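Local coordinates for protein negative regulator of ofd1 (Schizosaccharomyces pombe, PDB 3QTM) that inhibits ofd1, stabilises the released transcription factor domain of sre1, and is required for correct translation termination, at residues 40-45 with 84-89; 121-126 with 167-172; 291-296 with 329-334. All coordinates share one frame; numbering follows the deposited sequence.

Interaction 1 (40-45 with 84-89)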
loop_
_atom_site.group_PDB
_atom_site.type_symbol
_atom_site.label_atom_id
_atom_site.label_comp_id
_atom_site.label_asym_id
_atom_site.label_seq_id
_atom_site.Cartn_x
_atom_site.Cartn_y
_atom_site.Cartn_z
ATOM N N ALA A 40 1.944 -9.044 22.284
ATOM C CA ALA A 40 0.552 -8.732 22.592
ATOM C C ALA A 40 -0.302 -8.856 21.329
ATOM O O ALA A 40 -1.387 -9.426 21.368
ATOM C CB ALA A 40 0.431 -7.334 23.160
ATOM N N SER A 41 0.196 -8.312 20.219
ATOM C CA SER A 41 -0.536 -8.365 18.955
ATOM C C SER A 41 -0.824 -9.813 18.591
ATOM O O SER A 41 -1.946 -10.158 18.211
ATOM C CB SER A 41 0.241 -7.655 17.831
ATOM O OG SER A 41 -0.553 -7.523 16.646
ATOM N N VAL A 42 0.186 -10.663 18.753
ATOM C CA VAL A 42 0.076 -12.066 18.407
ATOM C C VAL A 42 -0.997 -12.748 19.258
ATOM O O VAL A 42 -1.809 -13.509 18.743
ATOM C CB VAL A 42 1.426 -12.792 18.551
ATOM C CG1 VAL A 42 1.224 -14.304 18.607
ATOM C CG2 VAL A 42 2.371 -12.400 17.412
ATOM N N SER A 43 -0.998 -12.470 20.556
ATOM C CA SER A 43 -2.059 -12.963 21.449
ATOM C C SER A 43 -3.441 -12.555 20.961
ATOM O O SER A 43 -4.361 -13.371 20.905
ATOM C CB SER A 43 -1.864 -12.436 22.875
ATOM O OG SER A 43 -0.653 -12.913 23.436
ATOM N N LEU A 44 -3.594 -11.285 20.605
ATOM C CA LEU A 44 -4.896 -10.804 20.137
ATOM C C LEU A 44 -5.338 -11.453 18.820
ATOM O O LEU A 44 -6.526 -11.708 18.615
ATOM C CB LEU A 44 -4.899 -9.279 20.014
ATOM C CG LEU A 44 -4.752 -8.574 21.374
ATOM C CD1 LEU A 44 -4.431 -7.082 21.252
ATOM C CD2 LEU A 44 -6.009 -8.779 22.198
ATOM N N VAL A 45 -4.382 -11.708 17.927
ATOM C CA VAL A 45 -4.676 -12.313 16.637
ATOM C C VAL A 45 -5.147 -13.753 16.806
ATOM O O VAL A 45 -6.171 -14.145 16.256
ATOM C CB VAL A 45 -3.433 -12.256 15.704
ATOM C CG1 VAL A 45 -3.550 -13.264 14.593
ATOM C CG2 VAL A 45 -3.270 -10.856 15.159
ATOM N N PHE A 84 4.635 -13.990 11.660
ATOM C CA PHE A 84 4.930 -15.418 11.792
ATOM C C PHE A 84 6.220 -15.737 12.554
ATOM O O PHE A 84 6.336 -16.783 13.188
ATOM C CB PHE A 84 4.968 -16.099 10.422
ATOM C CG PHE A 84 4.912 -17.600 10.502
ATOM C CD1 PHE A 84 3.742 -18.244 10.891
ATOM C CD2 PHE A 84 6.029 -18.366 10.222
ATOM C CE1 PHE A 84 3.684 -19.620 10.974
ATOM C CE2 PHE A 84 5.976 -19.754 10.311
ATOM C CZ PHE A 84 4.802 -20.380 10.685
ATOM N N GLU A 85 7.183 -14.833 12.481
ATOM C CA GLU A 85 8.478 -15.060 13.097
ATOM C C GLU A 85 8.327 -15.246 14.609
ATOM O O GLU A 85 9.020 -16.056 15.215
ATOM C CB GLU A 85 9.413 -13.896 12.781
ATOM C CG GLU A 85 10.736 -13.938 13.527
ATOM C CD GLU A 85 11.518 -12.632 13.398
ATOM O OE1 GLU A 85 10.936 -11.549 13.669
ATOM O OE2 GLU A 85 12.716 -12.692 13.030
ATOM N N ILE A 86 7.406 -14.497 15.206
ATOM C CA ILE A 86 7.091 -14.630 16.625
ATOM C C ILE A 86 5.970 -15.636 16.857
ATOM O O ILE A 86 6.035 -16.444 17.790
ATOM C CB ILE A 86 6.684 -13.273 17.238
ATOM C CG1 ILE A 86 7.849 -12.287 17.150
ATOM C CG2 ILE A 86 6.259 -13.443 18.705
ATOM C CD1 ILE A 86 9.124 -12.839 17.747
ATOM N N ALA A 87 4.953 -15.597 15.992
ATOM C CA ALA A 87 3.747 -16.409 16.167
ATOM C C ALA A 87 4.037 -17.895 16.058
ATOM O O ALA A 87 3.377 -18.718 16.698
ATOM C CB ALA A 87 2.669 -16.003 15.143
ATOM N N GLN A 88 5.021 -18.240 15.232
ATOM C CA GLN A 88 5.363 -19.638 15.021
ATOM C C GLN A 88 5.779 -20.323 16.326
ATOM O O GLN A 88 5.636 -21.540 16.465
ATOM C CB GLN A 88 6.466 -19.785 13.959
ATOM C CG GLN A 88 7.833 -19.264 14.391
ATOM C CD GLN A 88 8.865 -19.368 13.287
ATOM O OE1 GLN A 88 8.889 -20.343 12.541
ATOM N NE2 GLN A 88 9.718 -18.359 13.172
ATOM N N LYS A 89 6.284 -19.543 17.280
ATOM C CA LYS A 89 6.698 -20.108 18.568
ATOM C C LYS A 89 5.543 -20.778 19.312
ATOM O O LYS A 89 5.776 -21.612 20.184
ATOM C CB LYS A 89 7.351 -19.043 19.461
ATOM C CG LYS A 89 8.535 -18.340 18.803
ATOM C CD LYS A 89 9.363 -17.522 19.792
ATOM C CE LYS A 89 8.522 -16.464 20.489
ATOM N NZ LYS A 89 9.332 -15.578 21.385
#
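Val42 meets Ile86 and Ala87 through its two methyl branches, and its first torsion decides which goes where. With chi1 at 163°, CG1 lies opposite the backbone N and is carried to Ala87, while CG2 sits beside that N and turns to Ile86. CG1 lies 4.1 Å from both CA and CB of Ala87, so one methyl rests against the backbone carbon and the methyl of the same residue. The nearest approach of the other branch is Val42 CG2 to Ile86 CG2 at 4.2 Å, methyl to methyl. Ile86 starts out toward Val42, but the far part of its side chain leads off, which explains why its branch methyl does the touching. The backbones come close, with CA of Val42 6.1 Å from CA of Ala87; the small alanine side chain is consistent with that spacing. The touching atoms are all carbons and no hydrogen bond crosses between 40-45 and 84-89, which makes the contact apolar; it buries a modest 103 Å². Within 84-89, the amide of Gln88 folds back, NE2 donating to Glu85 O at 3.2 Å in a nearly straight bond (165°). In the all-helical, TPR-like fold, the contact joins helix 38-58 to the short helix 84-87; Val80 of helix 67-82 touches both Val45 and Ala87, while Ser29 and Lys32 of helix 15-34 pack against Leu44.

Interaction 2 (121-126 with 167-172); sequences LFLALA and RPLAQD
Leu169, Phe122 and Pro168 carry this helix-to-helix contact of the TPR-like helical repeat fold, where the end of helix 151-170 packs on helix 119-142. Leu169 has the largest share, 67 Å² of its surface being buried by 121-126, and it divides its methyls between two neighbours. CD2 abuts Phe122 CB at 3.8 Å, and CD1 lies at the same distance, 3.8 Å, from the backbone N of Leu123, with Leu123 CB 4.0 Å from that methyl. This fork follows from a chi1 of -62°, which sets CG beside the backbone N, and an extended chi2. Phe122 gives up 61 Å²; while its CB meets the leucine, its ring is directed to Pro168, the two side chains crossing at about a right angle. Tyr165 also meets the Phe122 ring edge-to-face, and Leu217 of helix 213-220 packs against Leu169. With an alanine at Phe122, Pro168 would probably lose its aromatic partner, and a gap would be likely to open beside it and Tyr165. The helix end is weakly bonded: Ala170 N makes a weak bond to Arg167 O (3.2 Å), and the helix is kinked at Pro168, whose ring nitrogen has no hydrogen to donate. Pro168 CB lies in the plane of the Phe122 ring at its edge, 3.9 Å from CD2, and Pro168 CG is 3.8 Å from Phe122 CE2.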
loop_
_atom_site.group_PDB
_atom_site.type_symbol
_atom_site.label_atom_id
_atom_site.label_comp_id
_atom_site.label_asym_id
_atom_site.label_seq_id
_atom_site.Cartn_x
_atom_site.Cartn_y
_atom_site.Cartn_z
ATOM N N LEU A 121 -14.581 -7.500 3.119
ATOM C CA LEU A 121 -14.181 -8.764 2.523
ATOM C C LEU A 121 -13.278 -8.515 1.324
ATOM O O LEU A 121 -12.264 -9.202 1.152
ATOM C CB LEU A 121 -15.399 -9.600 2.104
ATOM C CG LEU A 121 -15.024 -11.042 1.726
ATOM C CD1 LEU A 121 -14.598 -11.830 2.995
ATOM C CD2 LEU A 121 -16.138 -11.764 0.960
ATOM N N PHE A 122 -13.641 -7.523 0.513
ATOM C CA PHE A 122 -12.865 -7.198 -0.680
ATOM C C PHE A 122 -11.463 -6.769 -0.281
ATOM O O PHE A 122 -10.488 -7.127 -0.943
ATOM C CB PHE A 122 -13.554 -6.117 -1.519
ATOM C CG PHE A 122 -14.677 -6.644 -2.391
ATOM C CD1 PHE A 122 -15.201 -7.914 -2.181
ATOM C CD2 PHE A 122 -15.226 -5.854 -3.392
ATOM C CE1 PHE A 122 -16.229 -8.399 -2.971
ATOM C CE2 PHE A 122 -16.266 -6.322 -4.186
ATOM C CZ PHE A 122 -16.767 -7.601 -3.978
ATOM N N LEU A 123 -11.365 -6.030 0.821
ATOM C CA LEU A 123 -10.072 -5.563 1.299
ATOM C C LEU A 123 -9.236 -6.741 1.799
ATOM O O LEU A 123 -8.053 -6.833 1.481
ATOM C CB LEU A 123 -10.222 -4.479 2.380
ATOM C CG LEU A 123 -8.955 -3.919 3.059
ATOM C CD1 LEU A 123 -8.039 -3.193 2.074
ATOM C CD2 LEU A 123 -9.308 -2.986 4.221
ATOM N N ALA A 124 -9.857 -7.639 2.563
ATOM C CA ALA A 124 -9.177 -8.838 3.067
ATOM C C ALA A 124 -8.667 -9.718 1.929
ATOM O O ALA A 124 -7.567 -10.274 1.997
ATOM C CB ALA A 124 -10.118 -9.654 3.961
ATOM N N LEU A 125 -9.490 -9.858 0.892
ATOM C CA LEU A 125 -9.117 -10.636 -0.280
ATOM C C LEU A 125 -7.908 -10.008 -0.969
ATOM O O LEU A 125 -6.922 -10.690 -1.242
ATOM C CB LEU A 125 -10.276 -10.705 -1.277
ATOM C CG LEU A 125 -11.379 -11.710 -0.979
ATOM C CD1 LEU A 125 -12.661 -11.326 -1.736
ATOM C CD2 LEU A 125 -10.911 -13.130 -1.334
ATOM N N ALA A 126 -7.986 -8.710 -1.252
ATOM C CA ALA A 126 -6.887 -8.027 -1.926
ATOM C C ALA A 126 -5.584 -8.141 -1.130
ATOM O O ALA A 126 -4.532 -8.474 -1.698
ATOM C CB ALA A 126 -7.236 -6.578 -2.165
ATOM N N ARG A 167 -10.566 -2.676 -7.262
ATOM C CA ARG A 167 -11.244 -1.739 -8.155
ATOM C C ARG A 167 -12.564 -1.238 -7.568
ATOM O O ARG A 167 -12.796 -0.040 -7.518
ATOM C CB ARG A 167 -11.440 -2.357 -9.546
ATOM C CG ARG A 167 -12.151 -1.442 -10.529
ATOM C CD ARG A 167 -12.454 -2.160 -11.839
ATOM N NE ARG A 167 -11.251 -2.747 -12.426
ATOM C CZ ARG A 167 -10.337 -2.046 -13.080
ATOM N NH1 ARG A 167 -10.485 -0.734 -13.220
ATOM N NH2 ARG A 167 -9.273 -2.653 -13.587
ATOM N N PRO A 168 -13.426 -2.150 -7.096
ATOM C CA PRO A 168 -14.658 -1.676 -6.450
ATOM C C PRO A 168 -14.385 -0.761 -5.254
ATOM O O PRO A 168 -15.136 0.195 -5.055
ATOM C CB PRO A 168 -15.333 -2.969 -5.959
ATOM C CG PRO A 168 -14.766 -4.053 -6.793
ATOM C CD PRO A 168 -13.385 -3.619 -7.220
ATOM N N LEU A 169 -13.353 -1.061 -4.463
ATOM C CA LEU A 169 -13.075 -0.285 -3.251
ATOM C C LEU A 169 -12.665 1.133 -3.593
ATOM O O LEU A 169 -12.894 2.058 -2.816
ATOM C CB LEU A 169 -11.950 -0.925 -2.428
ATOM C CG LEU A 169 -12.211 -2.326 -1.893
ATOM C CD1 LEU A 169 -10.968 -2.830 -1.195
ATOM C CD2 LEU A 169 -13.411 -2.337 -0.946
ATOM N N ALA A 170 -12.038 1.295 -4.751
ATOM C CA ALA A 170 -11.505 2.594 -5.152
ATOM C C ALA A 170 -12.556 3.532 -5.768
ATOM O O ALA A 170 -12.289 4.707 -5.983
ATOM C CB ALA A 170 -10.330 2.403 -6.102
ATOM N N GLN A 171 -13.746 3.020 -6.049
ATOM C CA GLN A 171 -14.806 3.856 -6.613
ATOM C C GLN A 171 -15.338 4.843 -5.583
ATOM O O GLN A 171 -15.382 4.544 -4.387
ATOM C CB GLN A 171 -15.955 2.993 -7.143
ATOM C CG GLN A 171 -15.542 2.028 -8.248
ATOM C CD GLN A 171 -14.590 2.665 -9.250
ATOM O OE1 GLN A 171 -13.489 2.147 -9.506
ATOM N NE2 GLN A 171 -14.994 3.805 -9.805
ATOM N N ASP A 172 -15.745 6.019 -6.048
ATOM C CA ASP A 172 -16.326 7.018 -5.159
ATOM C C ASP A 172 -17.590 6.491 -4.505
ATOM O O ASP A 172 -17.881 6.822 -3.358
ATOM C CB ASP A 172 -16.618 8.314 -5.906
ATOM C CG ASP A 172 -15.372 8.943 -6.480
ATOM O OD1 ASP A 172 -14.281 8.344 -6.347
ATOM O OD2 ASP A 172 -15.479 10.037 -7.068
#

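Interaction 3 (291-296 with 329-334); sequences RLLKLA and SGVELS
Leu293 reaches from the first turn of helix 292-305 to Val331 and Leu333, spending one methyl on each. Its chi1 of -57° places CG beside the backbone N, and the extended chi2 (-179°) holds the fork out from the helix, so that CD1 and CD2 can serve different partners. CD1 lies 4.1 Å from Val331 CG1, the two side chains sliding past each other in opposite directions. On the valine, CG1 is the branch opposite the backbone N, and it is the one that touches. CD2 of Leu293 meets CD2 of Leu333 at 3.9 Å, where the side chains cross at a slant. Leu333 has the same conformational class as Leu293, CG beside its N and the chain extended beyond; although its CB is not aimed at the helix, the rest of the side chain approaches it. Glu332, between Val331 and Leu333, points away. All the contacts are apolar, no hydrogen bond crosses, and 116 Å² is buried near the surface. Leu333 also packs on Ile323 and Gln327 of helix 309-328, while Val331 touches Pro289 and Glu290. The loop ends helix 309-328 with a Schellman motif, in which Gly330, with positive phi, is the C-prime residue, and it starts helix 335-343 with Ser334 as N-cap, in the all-helical, TPR-clan C-terminal region.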
loop_
_atom_site.group_PDB
_atom_site.type_symbol
_atom_site.label_atom_id
_atom_site.label_comp_id
_atom_site.label_asym_id
_atom_site.label_seq_id
_atom_site.Cartn_x
_atom_site.Cartn_y
_atom_site.Cartn_z
ATOM N N ARG A 291 12.777 18.057 4.072
ATOM C CA ARG A 291 11.835 17.766 2.999
ATOM C C ARG A 291 12.115 18.609 1.752
ATOM O O ARG A 291 11.843 18.180 0.628
ATOM C CB ARG A 291 10.399 17.968 3.482
ATOM C CG ARG A 291 9.961 16.935 4.532
ATOM C CD ARG A 291 8.448 16.962 4.731
ATOM N NE ARG A 291 8.023 16.039 5.776
ATOM C CZ ARG A 291 7.952 14.717 5.629
ATOM N NH1 ARG A 291 8.292 14.144 4.474
ATOM N NH2 ARG A 291 7.546 13.966 6.647
ATOM N N LEU A 292 12.679 19.799 1.952
ATOM C CA LEU A 292 12.961 20.700 0.830
ATOM C C LEU A 292 13.863 20.044 -0.221
ATOM O O LEU A 292 13.763 20.354 -1.404
ATOM C CB LEU A 292 13.535 22.030 1.329
ATOM C CG LEU A 292 12.524 22.887 2.104
ATOM C CD1 LEU A 292 13.211 23.865 3.034
ATOM C CD2 LEU A 292 11.566 23.607 1.153
ATOM N N LEU A 293 14.715 19.114 0.202
ATOM C CA LEU A 293 15.549 18.388 -0.757
ATOM C C LEU A 293 14.725 17.510 -1.704
ATOM O O LEU A 293 15.085 17.349 -2.857
ATOM C CB LEU A 293 16.601 17.540 -0.044
ATOM C CG LEU A 293 17.536 18.311 0.889
ATOM C CD1 LEU A 293 18.558 17.354 1.522
ATOM C CD2 LEU A 293 18.224 19.463 0.136
ATOM N N LYS A 294 13.627 16.941 -1.211
ATOM C CA LYS A 294 12.717 16.176 -2.062
ATOM C C LYS A 294 12.056 17.074 -3.111
ATOM O O LYS A 294 11.901 16.689 -4.274
ATOM C CB LYS A 294 11.649 15.469 -1.225
ATOM C CG LYS A 294 10.623 14.706 -2.055
ATOM C CD LYS A 294 11.314 13.782 -3.050
ATOM C CE LYS A 294 10.340 12.808 -3.690
ATOM N NZ LYS A 294 9.781 11.885 -2.672
ATOM N N LEU A 295 11.670 18.274 -2.696
ATOM C CA LEU A 295 11.141 19.263 -3.634
ATOM C C LEU A 295 12.201 19.587 -4.684
ATOM O O LEU A 295 11.928 19.593 -5.886
ATOM C CB LEU A 295 10.710 20.537 -2.891
ATOM C CG LEU A 295 10.383 21.756 -3.764
ATOM C CD1 LEU A 295 9.309 21.425 -4.812
ATOM C CD2 LEU A 295 9.963 22.955 -2.916
ATOM N N ALA A 296 13.419 19.839 -4.218
ATOM C CA ALA A 296 14.533 20.133 -5.105
ATOM C C ALA A 296 14.722 19.060 -6.184
ATOM O O ALA A 296 14.912 19.384 -7.360
ATOM C CB ALA A 296 15.817 20.321 -4.295
ATOM N N SER A 329 18.771 25.951 7.247
ATOM C CA SER A 329 17.945 25.459 8.342
ATOM C C SER A 329 18.618 24.280 9.030
ATOM O O SER A 329 17.981 23.556 9.787
ATOM C CB SER A 329 16.557 25.047 7.835
ATOM O OG SER A 329 15.780 26.184 7.523
ATOM N N GLY A 330 19.901 24.076 8.749
ATOM C CA GLY A 330 20.687 23.121 9.505
ATOM C C GLY A 330 20.727 21.739 8.898
ATOM O O GLY A 330 21.301 20.820 9.474
ATOM N N VAL A 331 20.123 21.587 7.727
ATOM C CA VAL A 331 20.164 20.309 7.032
ATOM C C VAL A 331 21.519 20.110 6.357
ATOM O O VAL A 331 22.007 20.992 5.654
ATOM C CB VAL A 331 19.041 20.199 5.968
ATOM C CG1 VAL A 331 19.076 18.834 5.316
ATOM C CG2 VAL A 331 17.676 20.456 6.600
ATOM N N GLU A 332 22.119 18.944 6.565
ATOM C CA GLU A 332 23.397 18.628 5.941
ATOM C C GLU A 332 23.225 18.358 4.453
ATOM O O GLU A 332 22.381 17.558 4.056
ATOM C CB GLU A 332 24.035 17.400 6.593
ATOM C CG GLU A 332 25.024 16.711 5.667
ATOM C CD GLU A 332 25.962 15.752 6.379
ATOM O OE1 GLU A 332 25.888 15.642 7.626
ATOM O OE2 GLU A 332 26.779 15.108 5.678
ATOM N N LEU A 333 24.034 19.014 3.633
ATOM C CA LEU A 333 23.989 18.797 2.194
ATOM C C LEU A 333 25.031 17.778 1.741
ATOM O O LEU A 333 26.186 17.841 2.146
ATOM C CB LEU A 333 24.200 20.112 1.435
ATOM C CG LEU A 333 23.145 21.195 1.634
ATOM C CD1 LEU A 333 23.390 22.352 0.686
ATOM C CD2 LEU A 333 21.751 20.621 1.437
ATOM N N SER A 334 24.610 16.845 0.893
ATOM C CA SER A 334 25.539 15.972 0.195
ATOM C C SER A 334 26.336 16.791 -0.822
ATOM O O SER A 334 25.882 17.846 -1.267
ATOM C CB SER A 334 24.777 14.867 -0.533
ATOM O OG SER A 334 24.146 15.379 -1.697
#

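Overall arrangement
Along the chain the three contacts come in series, interaction 1, then interaction 2, then interaction 3. Interactions 1 and 2 both lie within the N-terminal Nro1 region, their centres 27 Å apart and nearest atoms about 13 Å apart. Interaction 3 belongs to the C-terminal region, its centre 40 Å from that of interaction 1 and 38 Å from that of interaction 2, with the chain's centre between it and interaction 2. No two touch, and none shares a helix with another, although helix 67-82 packs on segments of both interactions 1 and 2. The spacing fits an elongated, strand-free array built from contacts between helices, or helix and loop, 33 to 41 residues apart.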